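Local coordinates for arylesterase (Sulfolobus solfataricus, PDB 5L2P), which hydrolyses aromatic esters, p-nitrophenyl fatty acid esters and aryl dialkyl phosphates such as paraoxon, at residues Val78-Gly83 and Asp95-Ile100; Phe153-Gly158 and Val280-Gly285; Phe274-Asn279 and Pro287-Gln292. All coordinates share one frame; numbering follows the deposited sequence.

Contact 1: residues Val78-Gly83 and Asp95-Ile100; sequences VMHFHG and DAISRI
His80 on strand 77-81 meets Ser98 and Ile97 on helix 95-105, the strand and helix that open a beta-alpha-beta unit of the alpha/beta hydrolase fold, and the pairing illustrates how a buried imidazole can fasten a helix to a sheet. The polar part is one hydrogen bond, 2.7 Å between His80 ND1 and Ser98 OG; either atom could be the donor, and the hydroxyl lies at the ring edge, close to the ring plane. Ser98 OG is also bonded to Glu94 O, one turn earlier, while His80 NE2 reaches the carboxylate of Glu94. Both ring nitrogens are therefore engaged, which should fix the flip of the imidazole. Glu94 ties this grip to the oxyanion-hole motif assigned by similarity, since its OE2 also accepts a bond from Gly83 N. With a leucine in place of His80, Ser98 OG and Glu94 OE1 would probably each lose a buried polar mate, and the helix its hydrogen bond to the strand. Packing round the ring is slighter. Phe153 meets the imidazole edge-to-face, and Ile97 approaches it obliquely: with CG1 anti to the carbonyl carbon (chi1 -57°), the end of the isoleucine leads away, and it is CB that comes 4.2 Å from His80 CE1.

Contact 2: residues Phe153-Gly158 and Val280-Gly285; sequences FGISAG and VHAFLG
Ser156 and His281, inferred to be active-site residues, meet here probably as nucleophile and general base of the Ser-His-Asp triad expected in an alpha/beta hydrolase. Ser156 OG donates a hydrogen bond to His281 NE2 over 3.0 Å and lies near the imidazole plane, so the hydroxyl meets the ring at its edge. A chi1 of -179° sets Ser156 OG anti to the backbone N, where it can bond the histidine. Beside this polar pair, Ile155 CG2 touches Ala282 CB at 4.1 Å, and Ala282 CB also sits over one face of the His281 ring, 3.8 Å above the plane and offset toward the rim. Farther out, Asp251, the inferred third member, bonds His281 ND1 through OD2, holding the ring from the side of its other nitrogen. The serine itself is placed by what appears to be a nucleophile elbow, the GxSxG turn between strand 150-155 and helix 157-171, where Ser156 has a positive phi of 69°, as is usual for such a nucleophile. The flanking glycines suit this turn: a CB on Gly154 would run into Gly158 O, and one on Gly158 into Ile155 N. The turn is closed by Gly158 N, which bonds Ile155 O at 2.8 Å.

Contact 3: residues Phe274-Asn279 and Pro287-Gln292; sequences FRVNGN and PRTSRQ
The last strand of the central sheet, 271-276, and the C-terminal helix 287-305 pack together through Thr289, whose side chain projects from the first turn of the helix toward Val276 and Asn279. The methyl of Thr289 does most of the touching. Its CG2, anti to the backbone N, reaches Val276 CG1 at 3.8 Å as the two side chains slide past each other in opposite directions. Asn279 comes to Thr289 from the opposite direction, and its OD1 lies 3.8 Å from Thr289 CG2. Thr289 OG1 is 3.7 Å from Asn279 OD1, a spacing of van der Waals contact; the hydroxyl is hydrogen-bonded instead to Ser286 OG, just ahead of the helix. The amide of Asn279 is turned back on its own chain: ND2 donates to Asn277 O over 3.0 Å, with an N-H...O angle of 160° and the acceptor in the amide plane. That bond spans the corner at Asn277 and Gly278, where the chain leaves the sheet of this alpha/beta hydrolase fold and heads for the loop that carries His281, an inferred active-site residue; Asn279 lies about 8 Å, side chain to side chain, from both Asp251 and His281. Gly278, at phi 69°, sits on the bend. At the outer edge, residues Phe274 to Val276 pair antiparallel with a strand of a second subunit, and Phe274 meets its counterpart Phe274 of that subunit edge-to-face, while Leu272 of the second subunit packs on Thr289.

Overall arrangement
From the N terminus, contact 1 comes first, closing the short loop between strand 77-81 and helix 95-105 before contact 2 opens. Segment 153-158, on the neighbouring strand, then begins a span of more than a hundred residues, which closes only when 280-285 returns to the elbow. Contact 3 starts within that span and ends beyond it, so contacts 2 and 3 cross, their segments alternating along the chain. All three reach one sheet: probable backbone bonds tie Met79 and Phe81 to Phe153, joining contacts 1 and 2; Phe283 lies against Val276 and Thr289, joining 2 and 3; and Ile97 and Ile100 touch Ser290 and Arg291, bringing helix 95-105 against helix 287-305.

Contact 1: residues Val78-Gly83 and Asp95-Ile100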
loop_
_atom_site.group_PDB
_atom_site.type_symbol
_atom_site.label_atom_id
_atom_site.label_comp_id
_atom_site.label_asym_id
_atom_site.label_seq_id
_atom_site.Cartn_x
_atom_site.Cartn_y
_atom_site.Cartn_z
ATOM N N VAL A 78 12.937 29.568 -15.253
ATOM C CA VAL A 78 11.902 28.738 -14.674
ATOM C C VAL A 78 10.579 29.474 -14.657
ATOM O O VAL A 78 10.465 30.511 -14.024
ATOM C CB VAL A 78 12.265 28.325 -13.250
ATOM C CG1 VAL A 78 11.134 27.514 -12.603
ATOM C CG2 VAL A 78 13.584 27.531 -13.239
ATOM N N MET A 79 9.591 28.948 -15.386
ATOM C CA MET A 79 8.242 29.489 -15.365
ATOM C C MET A 79 7.502 28.868 -14.197
ATOM O O MET A 79 7.430 27.635 -14.084
ATOM C CB MET A 79 7.495 29.160 -16.628
ATOM C CG MET A 79 8.134 29.665 -17.901
ATOM S SD MET A 79 8.203 31.440 -18.006
ATOM C CE MET A 79 6.497 31.911 -17.862
ATOM N N HIS A 80 6.928 29.722 -13.348
ATOM C CA HIS A 80 6.281 29.252 -12.142
ATOM C C HIS A 80 4.780 29.542 -12.204
ATOM O O HIS A 80 4.373 30.685 -12.309
ATOM C CB HIS A 80 6.913 29.934 -10.930
ATOM C CG HIS A 80 6.298 29.535 -9.615
ATOM N ND1 HIS A 80 6.487 30.260 -8.457
ATOM C CD2 HIS A 80 5.492 28.497 -9.277
ATOM C CE1 HIS A 80 5.837 29.688 -7.461
ATOM N NE2 HIS A 80 5.229 28.611 -7.930
ATOM N N PHE A 81 3.974 28.487 -12.143
ATOM C CA PHE A 81 2.540 28.607 -12.105
ATOM C C PHE A 81 2.062 28.225 -10.709
ATOM O O PHE A 81 2.344 27.098 -10.248
ATOM C CB PHE A 81 1.923 27.681 -13.141
ATOM C CG PHE A 81 2.577 27.736 -14.507
ATOM C CD1 PHE A 81 2.899 28.935 -15.084
ATOM C CD2 PHE A 81 2.818 26.586 -15.208
ATOM C CE1 PHE A 81 3.455 28.999 -16.346
ATOM C CE2 PHE A 81 3.375 26.623 -16.493
ATOM C CZ PHE A 81 3.715 27.846 -17.051
ATOM N N HIS A 82 1.374 29.149 -10.016
ATOM C CA HIS A 82 0.885 28.875 -8.658
ATOM C C HIS A 82 -0.264 27.884 -8.642
ATOM O O HIS A 82 -0.903 27.661 -9.653
ATOM C CB HIS A 82 0.434 30.184 -7.966
ATOM C CG HIS A 82 -0.784 30.804 -8.585
ATOM N ND1 HIS A 82 -2.058 30.435 -8.233
ATOM C CD2 HIS A 82 -0.920 31.749 -9.550
ATOM C CE1 HIS A 82 -2.933 31.132 -8.946
ATOM N NE2 HIS A 82 -2.268 31.938 -9.745
ATOM N N GLY A 83 -0.522 27.298 -7.483
ATOM C CA GLY A 83 -1.676 26.425 -7.273
ATOM C C GLY A 83 -2.880 27.187 -6.696
ATOM O O GLY A 83 -2.919 28.422 -6.720
ATOM N N ASP A 95 4.807 33.612 -3.641
ATOM C CA ASP A 95 5.970 34.510 -3.770
ATOM C C ASP A 95 7.203 33.954 -3.058
ATOM O O ASP A 95 8.306 33.994 -3.585
ATOM C CB ASP A 95 5.589 35.886 -3.231
ATOM C CG ASP A 95 6.716 36.913 -3.373
ATOM O OD1 ASP A 95 6.883 37.510 -4.449
ATOM O OD2 ASP A 95 7.454 37.129 -2.392
ATOM N N ALA A 96 7.003 33.451 -1.849
ATOM C CA ALA A 96 8.089 32.884 -1.023
ATOM C C ALA A 96 8.741 31.656 -1.682
ATOM O O ALA A 96 9.966 31.471 -1.563
ATOM C CB ALA A 96 7.589 32.512 0.381
ATOM N N ILE A 97 7.929 30.857 -2.380
ATOM C CA ILE A 97 8.453 29.730 -3.143
ATOM C C ILE A 97 9.325 30.197 -4.303
ATOM O O ILE A 97 10.413 29.633 -4.528
ATOM C CB ILE A 97 7.370 28.796 -3.669
ATOM C CG1 ILE A 97 6.507 28.265 -2.502
ATOM C CG2 ILE A 97 8.004 27.612 -4.396
ATOM C CD1 ILE A 97 7.264 27.635 -1.333
ATOM N N SER A 98 8.846 31.220 -5.026
ATOM C CA SER A 98 9.566 31.728 -6.184
ATOM C C SER A 98 10.927 32.255 -5.802
ATOM O O SER A 98 11.876 32.086 -6.550
ATOM C CB SER A 98 8.777 32.830 -6.868
ATOM O OG SER A 98 7.444 32.430 -7.171
ATOM N N ARG A 99 11.002 32.921 -4.649
ATOM C CA ARG A 99 12.254 33.493 -4.143
ATOM C C ARG A 99 13.270 32.414 -3.793
ATOM O O ARG A 99 14.426 32.505 -4.185
ATOM C CB ARG A 99 12.017 34.349 -2.884
ATOM C CG ARG A 99 11.307 35.628 -3.162
ATOM C CD ARG A 99 10.544 36.155 -1.934
ATOM N NE ARG A 99 10.133 37.523 -2.144
ATOM C CZ ARG A 99 10.954 38.561 -2.066
ATOM N NH1 ARG A 99 12.211 38.408 -1.742
ATOM N NH2 ARG A 99 10.507 39.789 -2.281
ATOM N N ILE A 100 12.844 31.413 -3.024
ATOM C CA ILE A 100 13.719 30.291 -2.682
ATOM C C ILE A 100 14.139 29.536 -3.949
ATOM O O ILE A 100 15.293 29.103 -4.070
ATOM C CB ILE A 100 13.052 29.319 -1.719
ATOM C CG1 ILE A 100 12.770 30.002 -0.378
ATOM C CG2 ILE A 100 13.937 28.105 -1.460
ATOM C CD1 ILE A 100 11.735 29.264 0.461
#

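Contact 2: residues Phe153-Gly158 and Val280-Gly285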
loop_
_atom_site.group_PDB
_atom_site.type_symbol
_atom_site.label_atom_id
_atom_site.label_comp_id
_atom_site.label_asym_id
_atom_site.label_seq_id
_atom_site.Cartn_x
_atom_site.Cartn_y
_atom_site.Cartn_z
ATOM N N PHE A 153 7.494 24.914 -13.601
ATOM C CA PHE A 153 7.359 24.497 -12.215
ATOM C C PHE A 153 5.975 24.897 -11.704
ATOM O O PHE A 153 5.444 25.933 -12.086
ATOM C CB PHE A 153 8.463 25.141 -11.405
ATOM C CG PHE A 153 8.342 24.938 -9.933
ATOM C CD1 PHE A 153 7.598 25.836 -9.165
ATOM C CD2 PHE A 153 9.009 23.888 -9.296
ATOM C CE1 PHE A 153 7.481 25.677 -7.785
ATOM C CE2 PHE A 153 8.889 23.706 -7.917
ATOM C CZ PHE A 153 8.131 24.629 -7.161
ATOM N N GLY A 154 5.363 24.071 -10.870
ATOM C CA GLY A 154 4.025 24.316 -10.435
ATOM C C GLY A 154 3.578 23.379 -9.351
ATOM O O GLY A 154 3.985 22.240 -9.326
ATOM N N ILE A 155 2.730 23.893 -8.439
ATOM C CA ILE A 155 2.232 23.148 -7.280
ATOM C C ILE A 155 0.723 22.941 -7.381
ATOM O O ILE A 155 -0.008 23.860 -7.619
ATOM C CB ILE A 155 2.600 23.861 -5.967
ATOM C CG1 ILE A 155 4.131 23.965 -5.846
ATOM C CG2 ILE A 155 1.988 23.179 -4.746
ATOM C CD1 ILE A 155 4.636 24.944 -4.804
ATOM N N SER A 156 0.277 21.701 -7.257
ATOM C CA SER A 156 -1.157 21.373 -7.187
ATOM C C SER A 156 -1.933 21.618 -8.529
ATOM O O SER A 156 -1.756 20.912 -9.494
ATOM C CB SER A 156 -1.772 22.095 -5.986
ATOM O OG SER A 156 -3.139 21.789 -5.878
ATOM N N ALA A 157 -2.783 22.615 -8.602
ATOM C CA ALA A 157 -3.326 23.077 -9.883
ATOM C C ALA A 157 -2.199 23.588 -10.755
ATOM O O ALA A 157 -2.288 23.539 -11.972
ATOM C CB ALA A 157 -4.366 24.195 -9.657
ATOM N N GLY A 158 -1.165 24.159 -10.143
ATOM C CA GLY A 158 0.018 24.604 -10.868
ATOM C C GLY A 158 0.724 23.411 -11.511
ATOM O O GLY A 158 1.255 23.525 -12.606
ATOM N N VAL A 280 1.303 16.309 4.174
ATOM C CA VAL A 280 0.035 16.409 3.493
ATOM C C VAL A 280 0.246 17.199 2.217
ATOM O O VAL A 280 1.355 17.568 1.887
ATOM C CB VAL A 280 -1.058 17.025 4.403
ATOM C CG1 VAL A 280 -1.255 16.146 5.639
ATOM C CG2 VAL A 280 -0.755 18.481 4.754
ATOM N N HIS A 281 -0.823 17.416 1.484
ATOM C CA HIS A 281 -0.755 18.110 0.210
ATOM C C HIS A 281 -0.035 19.452 0.313
ATOM O O HIS A 281 -0.324 20.271 1.187
ATOM C CB HIS A 281 -2.165 18.312 -0.314
ATOM C CG HIS A 281 -2.236 19.087 -1.585
ATOM N ND1 HIS A 281 -1.892 18.557 -2.810
ATOM C CD2 HIS A 281 -2.627 20.359 -1.824
ATOM C CE1 HIS A 281 -2.073 19.466 -3.748
ATOM N NE2 HIS A 281 -2.506 20.575 -3.175
ATOM N N ALA A 282 0.920 19.641 -0.589
ATOM C CA ALA A 282 1.695 20.907 -0.690
ATOM C C ALA A 282 2.587 21.209 0.530
ATOM O O ALA A 282 3.114 22.272 0.639
ATOM C CB ALA A 282 0.767 22.048 -1.013
ATOM N N PHE A 283 2.770 20.236 1.409
ATOM C CA PHE A 283 3.637 20.357 2.579
ATOM C C PHE A 283 3.160 21.434 3.549
ATOM O O PHE A 283 3.933 22.032 4.263
ATOM C CB PHE A 283 5.101 20.543 2.154
ATOM C CG PHE A 283 5.477 19.716 0.939
ATOM C CD1 PHE A 283 5.450 18.338 0.969
ATOM C CD2 PHE A 283 5.800 20.332 -0.263
ATOM C CE1 PHE A 283 5.758 17.578 -0.150
ATOM C CE2 PHE A 283 6.102 19.583 -1.392
ATOM C CZ PHE A 283 6.080 18.198 -1.331
ATOM N N LEU A 284 1.846 21.628 3.597
ATOM C CA LEU A 284 1.227 22.589 4.484
ATOM C C LEU A 284 1.392 22.214 5.938
ATOM O O LEU A 284 1.276 21.041 6.308
ATOM C CB LEU A 284 -0.244 22.741 4.116
ATOM C CG LEU A 284 -0.335 23.654 2.881
ATOM C CD1 LEU A 284 -1.504 23.266 1.981
ATOM C CD2 LEU A 284 -0.393 25.146 3.265
ATOM N N GLY A 285 1.627 23.231 6.769
ATOM C CA GLY A 285 1.912 23.022 8.182
ATOM C C GLY A 285 3.373 22.674 8.472
ATOM O O GLY A 285 3.712 22.407 9.633
#

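Contact 3: residues Phe274-Asn279 and Pro287-Gln292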
loop_
_atom_site.group_PDB
_atom_site.type_symbol
_atom_site.label_atom_id
_atom_site.label_comp_id
_atom_site.label_asym_id
_atom_site.label_seq_id
_atom_site.Cartn_x
_atom_site.Cartn_y
_atom_site.Cartn_z
ATOM N N PHE A 274 9.733 11.294 -6.547
ATOM C CA PHE A 274 9.896 10.915 -5.148
ATOM C C PHE A 274 8.703 11.347 -4.365
ATOM O O PHE A 274 8.002 12.240 -4.776
ATOM C CB PHE A 274 11.210 11.424 -4.526
ATOM C CG PHE A 274 11.388 12.893 -4.591
ATOM C CD1 PHE A 274 11.972 13.482 -5.690
ATOM C CD2 PHE A 274 11.011 13.690 -3.514
ATOM C CE1 PHE A 274 12.129 14.846 -5.751
ATOM C CE2 PHE A 274 11.163 15.050 -3.550
ATOM C CZ PHE A 274 11.711 15.639 -4.670
ATOM N N ARG A 275 8.453 10.644 -3.269
ATOM C CA ARG A 275 7.328 10.880 -2.391
ATOM C C ARG A 275 7.857 11.395 -1.045
ATOM O O ARG A 275 8.726 10.762 -0.442
ATOM C CB ARG A 275 6.580 9.603 -2.154
ATOM C CG ARG A 275 5.420 9.717 -1.154
ATOM C CD ARG A 275 5.046 8.313 -0.626
ATOM N NE ARG A 275 4.409 7.469 -1.640
ATOM C CZ ARG A 275 3.674 6.407 -1.348
ATOM N NH1 ARG A 275 3.577 5.972 -0.120
ATOM N NH2 ARG A 275 2.992 5.810 -2.287
ATOM N N VAL A 276 7.349 12.557 -0.603
ATOM C CA VAL A 276 7.725 13.110 0.704
ATOM C C VAL A 276 6.819 12.499 1.786
ATOM O O VAL A 276 5.589 12.698 1.775
ATOM C CB VAL A 276 7.598 14.635 0.724
ATOM C CG1 VAL A 276 7.969 15.196 2.091
ATOM C CG2 VAL A 276 8.469 15.263 -0.372
ATOM N N ASN A 277 7.416 11.752 2.708
ATOM C CA ASN A 277 6.631 11.104 3.733
ATOM C C ASN A 277 6.238 12.043 4.905
ATOM O O ASN A 277 6.880 13.037 5.164
ATOM C CB ASN A 277 7.360 9.861 4.246
ATOM C CG ASN A 277 7.587 8.770 3.142
ATOM O OD1 ASN A 277 6.746 8.521 2.278
ATOM N ND2 ASN A 277 8.747 8.132 3.189
ATOM N N GLY A 278 5.160 11.686 5.604
ATOM C CA GLY A 278 4.708 12.373 6.795
ATOM C C GLY A 278 4.168 13.766 6.549
ATOM O O GLY A 278 4.040 14.568 7.477
ATOM N N ASN A 279 3.796 14.020 5.298
ATOM C CA ASN A 279 3.331 15.304 4.856
ATOM C C ASN A 279 2.076 15.229 4.073
ATOM O O ASN A 279 1.785 14.216 3.459
ATOM C CB ASN A 279 4.385 16.030 4.051
ATOM C CG ASN A 279 5.421 16.720 4.938
ATOM O OD1 ASN A 279 5.326 17.928 5.247
ATOM N ND2 ASN A 279 6.347 15.940 5.425
ATOM N N PRO A 287 6.702 24.522 7.035
ATOM C CA PRO A 287 7.519 25.388 6.211
ATOM C C PRO A 287 8.942 24.866 6.011
ATOM O O PRO A 287 9.535 25.154 4.979
ATOM C CB PRO A 287 7.511 26.748 6.972
ATOM C CG PRO A 287 6.977 26.455 8.313
ATOM C CD PRO A 287 6.090 25.258 8.161
ATOM N N ARG A 288 9.479 24.140 6.983
ATOM C CA ARG A 288 10.807 23.509 6.847
ATOM C C ARG A 288 10.840 22.525 5.658
ATOM O O ARG A 288 11.724 22.594 4.818
ATOM C CB ARG A 288 11.219 22.762 8.142
ATOM C CG ARG A 288 12.571 22.031 8.037
ATOM C CD ARG A 288 12.948 21.197 9.282
ATOM N NE ARG A 288 11.806 20.416 9.766
ATOM C CZ ARG A 288 11.380 19.244 9.263
ATOM N NH1 ARG A 288 12.009 18.630 8.230
ATOM N NH2 ARG A 288 10.312 18.672 9.798
ATOM N N THR A 289 9.866 21.621 5.597
ATOM C CA THR A 289 9.764 20.681 4.466
ATOM C C THR A 289 9.543 21.375 3.126
ATOM O O THR A 289 10.128 21.005 2.098
ATOM C CB THR A 289 8.628 19.687 4.676
ATOM O OG1 THR A 289 8.805 19.041 5.924
ATOM C CG2 THR A 289 8.644 18.638 3.638
ATOM N N SER A 290 8.704 22.407 3.138
ATOM C CA SER A 290 8.398 23.169 1.934
ATOM C C SER A 290 9.660 23.822 1.369
ATOM O O SER A 290 9.891 23.859 0.168
ATOM C CB SER A 290 7.345 24.213 2.251
ATOM O OG SER A 290 7.075 24.974 1.088
ATOM N N ARG A 291 10.486 24.310 2.265
ATOM C CA ARG A 291 11.739 24.916 1.866
ATOM C C ARG A 291 12.715 23.878 1.284
ATOM O O ARG A 291 13.325 24.088 0.230
ATOM C CB ARG A 291 12.392 25.649 3.056
ATOM C CG ARG A 291 13.734 26.236 2.725
ATOM C CD ARG A 291 14.338 26.848 3.944
ATOM N NE ARG A 291 13.617 28.071 4.282
ATOM C CZ ARG A 291 13.840 29.265 3.709
ATOM N NH1 ARG A 291 14.753 29.408 2.751
ATOM N NH2 ARG A 291 13.137 30.318 4.102
ATOM N N GLN A 292 12.866 22.775 2.001
ATOM C CA GLN A 292 13.781 21.693 1.617
ATOM C C GLN A 292 13.461 21.114 0.263
ATOM O O GLN A 292 14.377 20.907 -0.550
ATOM C CB GLN A 292 13.775 20.582 2.665
ATOM C CG GLN A 292 14.517 20.978 3.938
ATOM C CD GLN A 292 14.498 19.903 4.970
ATOM O OE1 GLN A 292 13.432 19.373 5.330
ATOM N NE2 GLN A 292 15.675 19.558 5.464
#